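Local coordinates for DNA ligase D 3'-phosphoesterase domain-containing protein (Methanocella paludicola, PDB 5DMP) that probably trims damaged 3' ends of DNA, removing 3'-terminal phosphate or nucleotide groups during archaeal non-homologous end joining, at residues A[8-13]-A[73-78]; A[59-64]-A[156-161]. All blocks are in the same frame, centred on the assembly; numbering follows the deposited sequence.

Contact 1: A[8-13]-A[73-78]; sequences IQKHDA and TVMVWD. With VN4 (oxido(dioxo)vanadium), chain J.
Lys-10 and Met-75 form one of the hydrogen-bonded pairs in an antiparallel beta ladder joining strands 5-12 and 72-84, which is interrupted between Gln-9 and Ile-8 by a classic beta bulge and carries part of the phosphoesterase's ligand pocket. The two short strands run at 143° to each other, and the pairing is regular from Asp-12 with Thr-73 to Gln-9 with Val-76. There the register slips by one: the O of Ile-8 accepts from both Trp-77 N (2.8 Å) and Asp-78 N (3.0 Å), the second on a lone pair.

The bulge turns Trp-77 toward strand 5-12. Its indole lies side by side with Ile-8, whose CG2 is 3.8 Å from Trp-77 CE3. Lys-10 is extended, with CG anti to the backbone N (chi1 -177°); its CD meets Trp-77 CD1 at 3.8 Å. A water accepts from both Lys-10 NZ and Trp-77 NE1, linking the two polar ends.

The other face of the ladder carries Gln-9, His-11, Val-74 and Val-76. Gln-9 NE2 passes Val-74 CG1 at 3.8 Å and is hydrogen-bonded to the O atoms of Tyr-57 and Phe-60, while Gln-9 OE1 accepts from Arg-21 NE. His-11 ND1 is hydrogen-bonded to Asp-19, and the nearest atom of the His-11 side chain is about 3 Å from a magnesium ion. His-11 and Val-74 line the pocket holding oxido(dioxo)vanadium, completed by Asp-19, Arg-21, His-53 and Tyr-57. Val-74 CG2 sits over one face of the imidazole as a CH-pi contact, 3.8 Å from the centroid of the His-11 ring and 15° off its normal.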
ATOM      1  N   ILE A   8       0.791   4.819   0.942  1.00 23.69           N
ATOM      2  CA  ILE A   8      -0.576   4.484   0.632  1.00 23.52           C
ATOM      3  C   ILE A   8      -1.301   5.809   0.457  1.00 24.96           C
ATOM      4  O   ILE A   8      -1.267   6.704   1.365  1.00 26.80           O
ATOM      5  CB  ILE A   8      -1.268   3.707   1.810  1.00 22.80           C
ATOM      6  CG1 ILE A   8      -0.632   2.267   1.890  1.00 23.18           C
ATOM      7  CG2 ILE A   8      -2.797   3.670   1.524  1.00 24.11           C
ATOM      8  CD1 ILE A   8      -1.129   1.336   3.047  1.00 27.21           C
ATOM      9  N   GLN A   9      -1.995   5.923  -0.664  1.00 21.38           N
ATOM     10  CA  GLN A   9      -2.867   7.094  -0.851  1.00 25.97           C
ATOM     11  C   GLN A   9      -4.303   6.615  -0.704  1.00 30.33           C
ATOM     12  O   GLN A   9      -4.662   5.546  -1.216  1.00 32.02           O
ATOM     13  CB  GLN A   9      -2.621   7.713  -2.200  1.00 26.46           C
ATOM     14  CG  GLN A   9      -1.368   8.634  -2.144  1.00 27.11           C
ATOM     15  CD  GLN A   9      -0.612   8.741  -3.434  1.00 27.66           C
ATOM     16  OE1 GLN A   9      -0.320   7.750  -4.128  1.00 30.50           O
ATOM     17  NE2 GLN A   9      -0.194   9.986  -3.753  1.00 29.70           N
ATOM     18  N   LYS A  10      -5.097   7.389   0.029  1.00 28.61           N
ATOM     19  CA  LYS A  10      -6.542   7.091   0.151  1.00 27.76           C
ATOM     20  C   LYS A  10      -7.193   7.905  -0.959  1.00 30.36           C
ATOM     21  O   LYS A  10      -6.910   9.126  -1.154  1.00 27.62           O
ATOM     22  CB  LYS A  10      -7.052   7.464   1.566  1.00 26.89           C
ATOM     23  CG  LYS A  10      -8.543   7.107   1.770  1.00 27.78           C
ATOM     24  CD  LYS A  10      -8.929   7.448   3.224  1.00 32.66           C
ATOM     25  CE  LYS A  10     -10.432   7.140   3.487  1.00 35.93           C
ATOM     26  NZ  LYS A  10     -10.713   7.574   4.892  1.00 39.82           N
ATOM     27  N   HIS A  11      -8.071   7.248  -1.739  1.00 28.42           N
ATOM     28  CA  HIS A  11      -8.433   7.799  -2.986  1.00 32.42           C
ATOM     29  C   HIS A  11      -9.940   7.741  -3.117  1.00 35.25           C
ATOM     30  O   HIS A  11     -10.551   6.659  -3.193  1.00 38.88           O
ATOM     31  CB  HIS A  11      -7.756   7.021  -4.099  1.00 35.47           C
ATOM     32  CG  HIS A  11      -7.768   7.741  -5.404  1.00 37.89           C
ATOM     33  ND1 HIS A  11      -6.861   7.476  -6.404  1.00 47.77           N
ATOM     34  CD2 HIS A  11      -8.573   8.721  -5.867  1.00 43.86           C
ATOM     35  CE1 HIS A  11      -7.097   8.287  -7.424  1.00 48.59           C
ATOM     36  NE2 HIS A  11      -8.142   9.039  -7.126  1.00 44.42           N
ATOM     37  N   ASP A  12     -10.549   8.898  -3.091  1.00 36.03           N
ATOM     38  CA  ASP A  12     -11.999   8.958  -3.274  1.00 42.31           C
ATOM     39  C   ASP A  12     -12.257   9.203  -4.743  1.00 48.83           C
ATOM     40  O   ASP A  12     -12.208  10.351  -5.192  1.00 43.65           O
ATOM     41  CB  ASP A  12     -12.583  10.087  -2.422  1.00 45.57           C
ATOM     42  CG  ASP A  12     -14.083   9.977  -2.247  1.00 58.74           C
ATOM     43  OD1 ASP A  12     -14.660   8.891  -2.496  1.00 52.83           O
ATOM     44  OD2 ASP A  12     -14.671  10.987  -1.818  1.00 65.80           O
ATOM     45  N   ALA A  13     -12.479   8.101  -5.470  1.00 59.58           N
ATOM     46  CA  ALA A  13     -12.731   8.070  -6.915  1.00 62.40           C
ATOM     47  C   ALA A  13     -14.182   7.641  -7.185  1.00 69.20           C
ATOM     48  O   ALA A  13     -15.115   8.086  -6.481  1.00 62.90           O
ATOM     49  CB  ALA A  13     -11.753   7.109  -7.598  1.00 64.88           C
ATOM     50  N   THR A  73     -10.327  12.702  -5.297  1.00 28.27           N
ATOM     51  CA  THR A  73      -9.506  13.334  -4.239  1.00 30.48           C
ATOM     52  C   THR A  73      -8.500  12.312  -3.789  1.00 30.21           C
ATOM     53  O   THR A  73      -8.848  11.183  -3.570  1.00 28.69           O
ATOM     54  CB  THR A  73     -10.353  13.698  -3.030  1.00 32.65           C
ATOM     55  OG1 THR A  73     -11.448  14.489  -3.481  1.00 37.24           O
ATOM     56  CG2 THR A  73      -9.535  14.567  -2.067  1.00 32.55           C
ATOM     57  N   VAL A  74      -7.250  12.742  -3.650  1.00 27.91           N
ATOM     58  CA  VAL A  74      -6.155  11.870  -3.281  1.00 25.21           C
ATOM     59  C   VAL A  74      -5.539  12.406  -2.006  1.00 28.58           C
ATOM     60  O   VAL A  74      -5.141  13.588  -1.944  1.00 30.60           O
ATOM     61  CB  VAL A  74      -5.069  11.863  -4.364  1.00 27.48           C
ATOM     62  CG1 VAL A  74      -3.879  10.980  -3.965  1.00 27.45           C
ATOM     63  CG2 VAL A  74      -5.701  11.420  -5.702  1.00 30.10           C
ATOM     64  N   MET A  75      -5.476  11.542  -1.004  1.00 25.94           N
ATOM     65  CA  MET A  75      -4.875  11.863   0.274  1.00 27.57           C
ATOM     66  C   MET A  75      -3.647  11.005   0.471  1.00 25.82           C
ATOM     67  O   MET A  75      -3.697   9.803   0.189  1.00 28.48           O
ATOM     68  CB  MET A  75      -5.879  11.509   1.394  1.00 27.59           C
ATOM     69  CG  MET A  75      -5.203  11.453   2.771  1.00 27.60           C
ATOM     70  SD  MET A  75      -6.280  10.790   4.073  1.00 30.80           S
ATOM     71  CE  MET A  75      -7.614  12.015   4.074  1.00 27.24           C
ATOM     72  N   VAL A  76      -2.562  11.558   1.003  1.00 26.67           N
ATOM     73  CA  VAL A  76      -1.411  10.729   1.335  1.00 25.49           C
ATOM     74  C   VAL A  76      -1.732  10.206   2.711  1.00 25.63           C
ATOM     75  O   VAL A  76      -1.656  10.916   3.720  1.00 25.78           O
ATOM     76  CB  VAL A  76      -0.054  11.500   1.302  1.00 25.63           C
ATOM     77  CG1 VAL A  76       1.063  10.552   1.753  1.00 27.23           C
ATOM     78  CG2 VAL A  76       0.191  11.933  -0.168  1.00 23.27           C
ATOM     79  N   TRP A  77      -2.160   8.951   2.732  1.00 25.36           N
ATOM     80  CA  TRP A  77      -2.728   8.342   3.909  1.00 27.64           C
ATOM     81  C   TRP A  77      -1.653   7.745   4.833  1.00 25.71           C
ATOM     82  O   TRP A  77      -1.811   7.767   6.052  1.00 26.47           O
ATOM     83  CB  TRP A  77      -3.857   7.332   3.469  1.00 27.86           C
ATOM     84  CG  TRP A  77      -4.582   6.668   4.642  1.00 26.61           C
ATOM     85  CD1 TRP A  77      -5.763   7.089   5.250  1.00 27.69           C
ATOM     86  CD2 TRP A  77      -4.184   5.438   5.327  1.00 26.85           C
ATOM     87  NE1 TRP A  77      -6.119   6.154   6.260  1.00 28.88           N
ATOM     88  CE2 TRP A  77      -5.150   5.185   6.345  1.00 27.02           C
ATOM     89  CE3 TRP A  77      -3.092   4.560   5.188  1.00 26.99           C
ATOM     90  CZ2 TRP A  77      -5.059   4.056   7.203  1.00 26.88           C
ATOM     91  CZ3 TRP A  77      -2.989   3.423   6.032  1.00 28.19           C
ATOM     92  CH2 TRP A  77      -3.993   3.209   7.049  1.00 29.26           C
ATOM     93  N   ASP A  78      -0.547   7.180   4.289  1.00 22.88           N
ATOM     94  CA  ASP A  78       0.563   6.781   5.111  1.00 23.68           C
ATOM     95  C   ASP A  78       1.788   6.838   4.214  1.00 24.43           C
ATOM     96  O   ASP A  78       1.654   6.750   2.986  1.00 23.98           O
ATOM     97  CB  ASP A  78       0.431   5.312   5.613  1.00 27.23           C
ATOM     98  CG  ASP A  78       1.396   4.996   6.733  1.00 27.55           C
ATOM     99  OD1 ASP A  78       1.976   5.941   7.344  1.00 30.51           O
ATOM    100  OD2 ASP A  78       1.653   3.784   7.090  1.00 29.53           O
TER
HETATM  101  V   VN4 J 209      -3.681   7.233  -9.177  1.00 64.29           V
HETATM  102  O1  VN4 J 209      -2.886   8.055 -10.718  1.00 56.12           O
HETATM  103  O2  VN4 J 209      -4.126   8.637  -7.925  1.00 46.00           O
HETATM  104  O3  VN4 J 209      -3.913   5.353  -9.063  1.00 58.94           O
HETATM  105  O   HOH W   1      -9.063   5.748   6.612  1.00 33.18           O
HETATM  106  O   HOH W   2     -13.485  13.723  -1.848  1.00 54.53           O

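Contact 2: A[59-64]-A[156-161]; sequences TFEGVI and VLTGRT
Glu-61 reaches tip to tip toward Thr-158 and crosses Arg-160, making a polar surface contact between the lead-in to strand 62-64 and the loop before helix 162-167. The charged part is a salt bridge: Arg-160 NH2 donates at 2.8 Å to Glu-61 OE2, which accepts on its anti lone pair, the carboxylate and guanidinium planes lying 42° apart.

Among the hydrogen bonds, Thr-158 OG1 donates to the syn lone pair of the same Glu-61 OE2 at 2.7 Å, so two donors grip one oxygen. Thr-158 OG1 accepts from Arg-160 N, closing an ST turn, and from Arg-160 NE (3.1 Å), which helps fix the guanidinium's rotation, with Glu-61 OE2 at its edge. A water bridges Glu-61 O and Arg-160 NH2. Glu-61 OE1 is held by Ser-155 OG and Val-76 N. An alanine here would probably leave Arg-160 NH2 without its charged mate, Thr-158 OG1, Ser-155 OG and Val-76 N without an acceptor, and loop 156-161 less firmly tied to strand 72-84.

The apolar part is small: Leu-157 CD1 lies 3.9 Å from Thr-59 CB.

Glu-61 and Arg-160 pack on Ile-165 of helix 162-167, Arg-160 also pairs with Glu-168, and Leu-157 rests on Val-76 of strand 72-84.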
ATOM      1  N   THR A  59       4.137  11.940  -2.718  1.00 29.01           N
ATOM      2  CA  THR A  59       3.610  13.018  -1.833  1.00 26.72           C
ATOM      3  C   THR A  59       2.513  13.827  -2.533  1.00 30.72           C
ATOM      4  O   THR A  59       2.157  14.907  -2.051  1.00 30.11           O
ATOM      5  CB  THR A  59       4.756  13.951  -1.340  1.00 31.35           C
ATOM      6  OG1 THR A  59       5.407  14.470  -2.499  1.00 30.21           O
ATOM      7  CG2 THR A  59       5.807  13.139  -0.593  1.00 32.58           C
ATOM      8  N   PHE A  60       1.932  13.317  -3.632  1.00 27.46           N
ATOM      9  CA  PHE A  60       0.825  14.025  -4.256  1.00 27.82           C
ATOM     10  C   PHE A  60      -0.420  13.927  -3.371  1.00 31.78           C
ATOM     11  O   PHE A  60      -0.863  12.795  -3.054  1.00 28.34           O
ATOM     12  CB  PHE A  60       0.465  13.450  -5.660  1.00 28.70           C
ATOM     13  CG  PHE A  60      -0.751  14.087  -6.227  1.00 32.74           C
ATOM     14  CD1 PHE A  60      -0.777  15.488  -6.436  1.00 36.52           C
ATOM     15  CD2 PHE A  60      -1.941  13.383  -6.344  1.00 28.92           C
ATOM     16  CE1 PHE A  60      -1.918  16.116  -6.925  1.00 40.54           C
ATOM     17  CE2 PHE A  60      -3.071  14.016  -6.824  1.00 33.30           C
ATOM     18  CZ  PHE A  60      -3.069  15.379  -7.107  1.00 36.52           C
ATOM     19  N   GLU A  61      -0.982  15.083  -2.968  1.00 26.40           N
ATOM     20  CA  GLU A  61      -2.230  15.105  -2.199  1.00 28.32           C
ATOM     21  C   GLU A  61      -3.030  16.243  -2.797  1.00 30.58           C
ATOM     22  O   GLU A  61      -2.481  17.344  -2.847  1.00 31.39           O
ATOM     23  CB  GLU A  61      -1.885  15.424  -0.722  1.00 26.57           C
ATOM     24  CG  GLU A  61      -3.124  15.613   0.129  1.00 30.09           C
ATOM     25  CD  GLU A  61      -2.795  15.435   1.605  1.00 32.95           C
ATOM     26  OE1 GLU A  61      -2.528  14.286   2.017  1.00 26.88           O
ATOM     27  OE2 GLU A  61      -2.835  16.464   2.362  1.00 31.22           O
ATOM     28  N   GLY A  62      -4.240  16.011  -3.295  1.00 27.75           N
ATOM     29  CA  GLY A  62      -4.974  17.109  -4.010  1.00 29.62           C
ATOM     30  C   GLY A  62      -6.069  16.481  -4.862  1.00 34.69           C
ATOM     31  O   GLY A  62      -6.537  15.391  -4.565  1.00 32.72           O
ATOM     32  N   VAL A  63      -6.438  17.121  -5.960  1.00 28.50           N
ATOM     33  CA  VAL A  63      -7.618  16.697  -6.694  1.00 30.89           C
ATOM     34  C   VAL A  63      -7.229  16.500  -8.144  1.00 33.73           C
ATOM     35  O   VAL A  63      -6.535  17.340  -8.712  1.00 31.85           O
ATOM     36  CB  VAL A  63      -8.716  17.784  -6.618  1.00 36.35           C
ATOM     37  CG1 VAL A  63      -9.867  17.461  -7.566  1.00 37.37           C
ATOM     38  CG2 VAL A  63      -9.205  17.943  -5.160  1.00 38.78           C
ATOM     39  N   ILE A  64      -7.677  15.371  -8.709  1.00 31.23           N
ATOM     40  CA  ILE A  64      -7.493  15.063 -10.157  1.00 32.65           C
ATOM     41  C   ILE A  64      -8.861  15.236 -10.820  1.00 35.74           C
ATOM     42  O   ILE A  64      -9.879  14.822 -10.230  1.00 32.11           O
ATOM     43  CB  ILE A  64      -6.881  13.681 -10.368  1.00 33.17           C
ATOM     44  CG1 ILE A  64      -5.429  13.696  -9.813  1.00 37.87           C
ATOM     45  CG2 ILE A  64      -6.869  13.333 -11.891  1.00 31.61           C
ATOM     46  CD1 ILE A  64      -4.759  12.339  -9.835  1.00 40.61           C
ATOM     47  N   VAL A 156      -1.448  11.885   6.513  1.00 28.65           N
ATOM     48  CA  VAL A 156      -0.179  11.791   7.252  1.00 30.18           C
ATOM     49  C   VAL A 156       0.667  13.030   6.935  1.00 31.66           C
ATOM     50  O   VAL A 156       1.530  13.415   7.735  1.00 31.07           O
ATOM     51  CB  VAL A 156       0.511  10.429   6.901  1.00 34.33           C
ATOM     52  CG1 VAL A 156       1.192  10.433   5.550  1.00 29.61           C
ATOM     53  CG2 VAL A 156       1.443  10.001   7.970  1.00 38.87           C
ATOM     54  N   LEU A 157       0.428  13.658   5.796  1.00 28.06           N
ATOM     55  CA  LEU A 157       1.267  14.849   5.425  1.00 31.55           C
ATOM     56  C   LEU A 157       0.742  16.157   6.053  1.00 34.97           C
ATOM     57  O   LEU A 157       1.534  17.031   6.448  1.00 35.83           O
ATOM     58  CB  LEU A 157       1.312  15.068   3.893  1.00 31.56           C
ATOM     59  CG  LEU A 157       2.181  13.966   3.203  1.00 39.12           C
ATOM     60  CD1 LEU A 157       2.317  14.308   1.730  1.00 40.72           C
ATOM     61  CD2 LEU A 157       3.548  13.785   3.803  1.00 41.17           C
ATOM     62  N   THR A 158      -0.575  16.308   6.086  1.00 28.38           N
ATOM     63  CA  THR A 158      -1.142  17.595   6.493  1.00 29.55           C
ATOM     64  C   THR A 158      -2.140  17.507   7.636  1.00 29.54           C
ATOM     65  O   THR A 158      -2.613  18.545   8.151  1.00 29.18           O
ATOM     66  CB  THR A 158      -1.889  18.249   5.322  1.00 29.42           C
ATOM     67  OG1 THR A 158      -2.968  17.394   4.895  1.00 26.77           O
ATOM     68  CG2 THR A 158      -0.974  18.508   4.143  1.00 28.70           C
ATOM     69  N   GLY A 159      -2.542  16.305   8.005  1.00 27.28           N
ATOM     70  CA  GLY A 159      -3.602  16.102   9.003  1.00 28.74           C
ATOM     71  C   GLY A 159      -5.006  16.394   8.491  1.00 29.47           C
ATOM     72  O   GLY A 159      -5.964  16.210   9.233  1.00 28.83           O
ATOM     73  N   ARG A 160      -5.140  16.821   7.219  1.00 29.31           N
ATOM     74  CA  ARG A 160      -6.469  17.102   6.614  1.00 29.15           C
ATOM     75  C   ARG A 160      -7.361  15.898   6.457  1.00 30.68           C
ATOM     76  O   ARG A 160      -6.876  14.769   6.193  1.00 28.83           O
ATOM     77  CB  ARG A 160      -6.356  17.811   5.248  1.00 27.43           C
ATOM     78  CG  ARG A 160      -5.896  19.279   5.399  1.00 30.14           C
ATOM     79  CD  ARG A 160      -5.724  19.974   4.052  1.00 30.77           C
ATOM     80  NE  ARG A 160      -4.729  19.302   3.197  1.00 31.08           N
ATOM     81  CZ  ARG A 160      -4.507  19.616   1.924  1.00 34.47           C
ATOM     82  NH1 ARG A 160      -5.176  20.641   1.310  1.00 29.13           N
ATOM     83  NH2 ARG A 160      -3.614  18.895   1.261  1.00 31.15           N
ATOM     84  N   THR A 161      -8.680  16.142   6.507  1.00 29.30           N
ATOM     85  CA  THR A 161      -9.632  15.138   6.111  1.00 28.66           C
ATOM     86  C   THR A 161      -9.747  15.089   4.582  1.00 30.87           C
ATOM     87  O   THR A 161      -9.306  16.010   3.894  1.00 28.05           O
ATOM     88  CB  THR A 161     -11.047  15.434   6.634  1.00 31.21           C
ATOM     89  OG1 THR A 161     -11.499  16.682   6.038  1.00 29.78           O
ATOM     90  CG2 THR A 161     -11.064  15.503   8.165  1.00 32.12           C
TER
HETATM   91  O   HOH W   3      -2.686  19.574  -1.311  1.00 46.07           O

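How the contacts relate
The centres of contacts 1 and 2 are about 7 Å apart, on the same side of the chain's centre, and their segments alternate along the chain: 8-13, 59-64, 73-78, 156-161. Strand 72-84 is the shared element, pairing antiparallel with 5-12 in contact 1 and with 62-64, which lies within segment 59-64 of contact 2. Direct evidence is Val-74 N to Gly-62 O at 2.9 Å, probably a hydrogen bond, and the packing of Val-76 CG2 on Phe-60 O at 3.2 Å. The buried ladder thus carries pocket residues on one face, while the surface contact fastens the loop before the last helix, 162-167, on the same strand that carries Val-74 of the pocket.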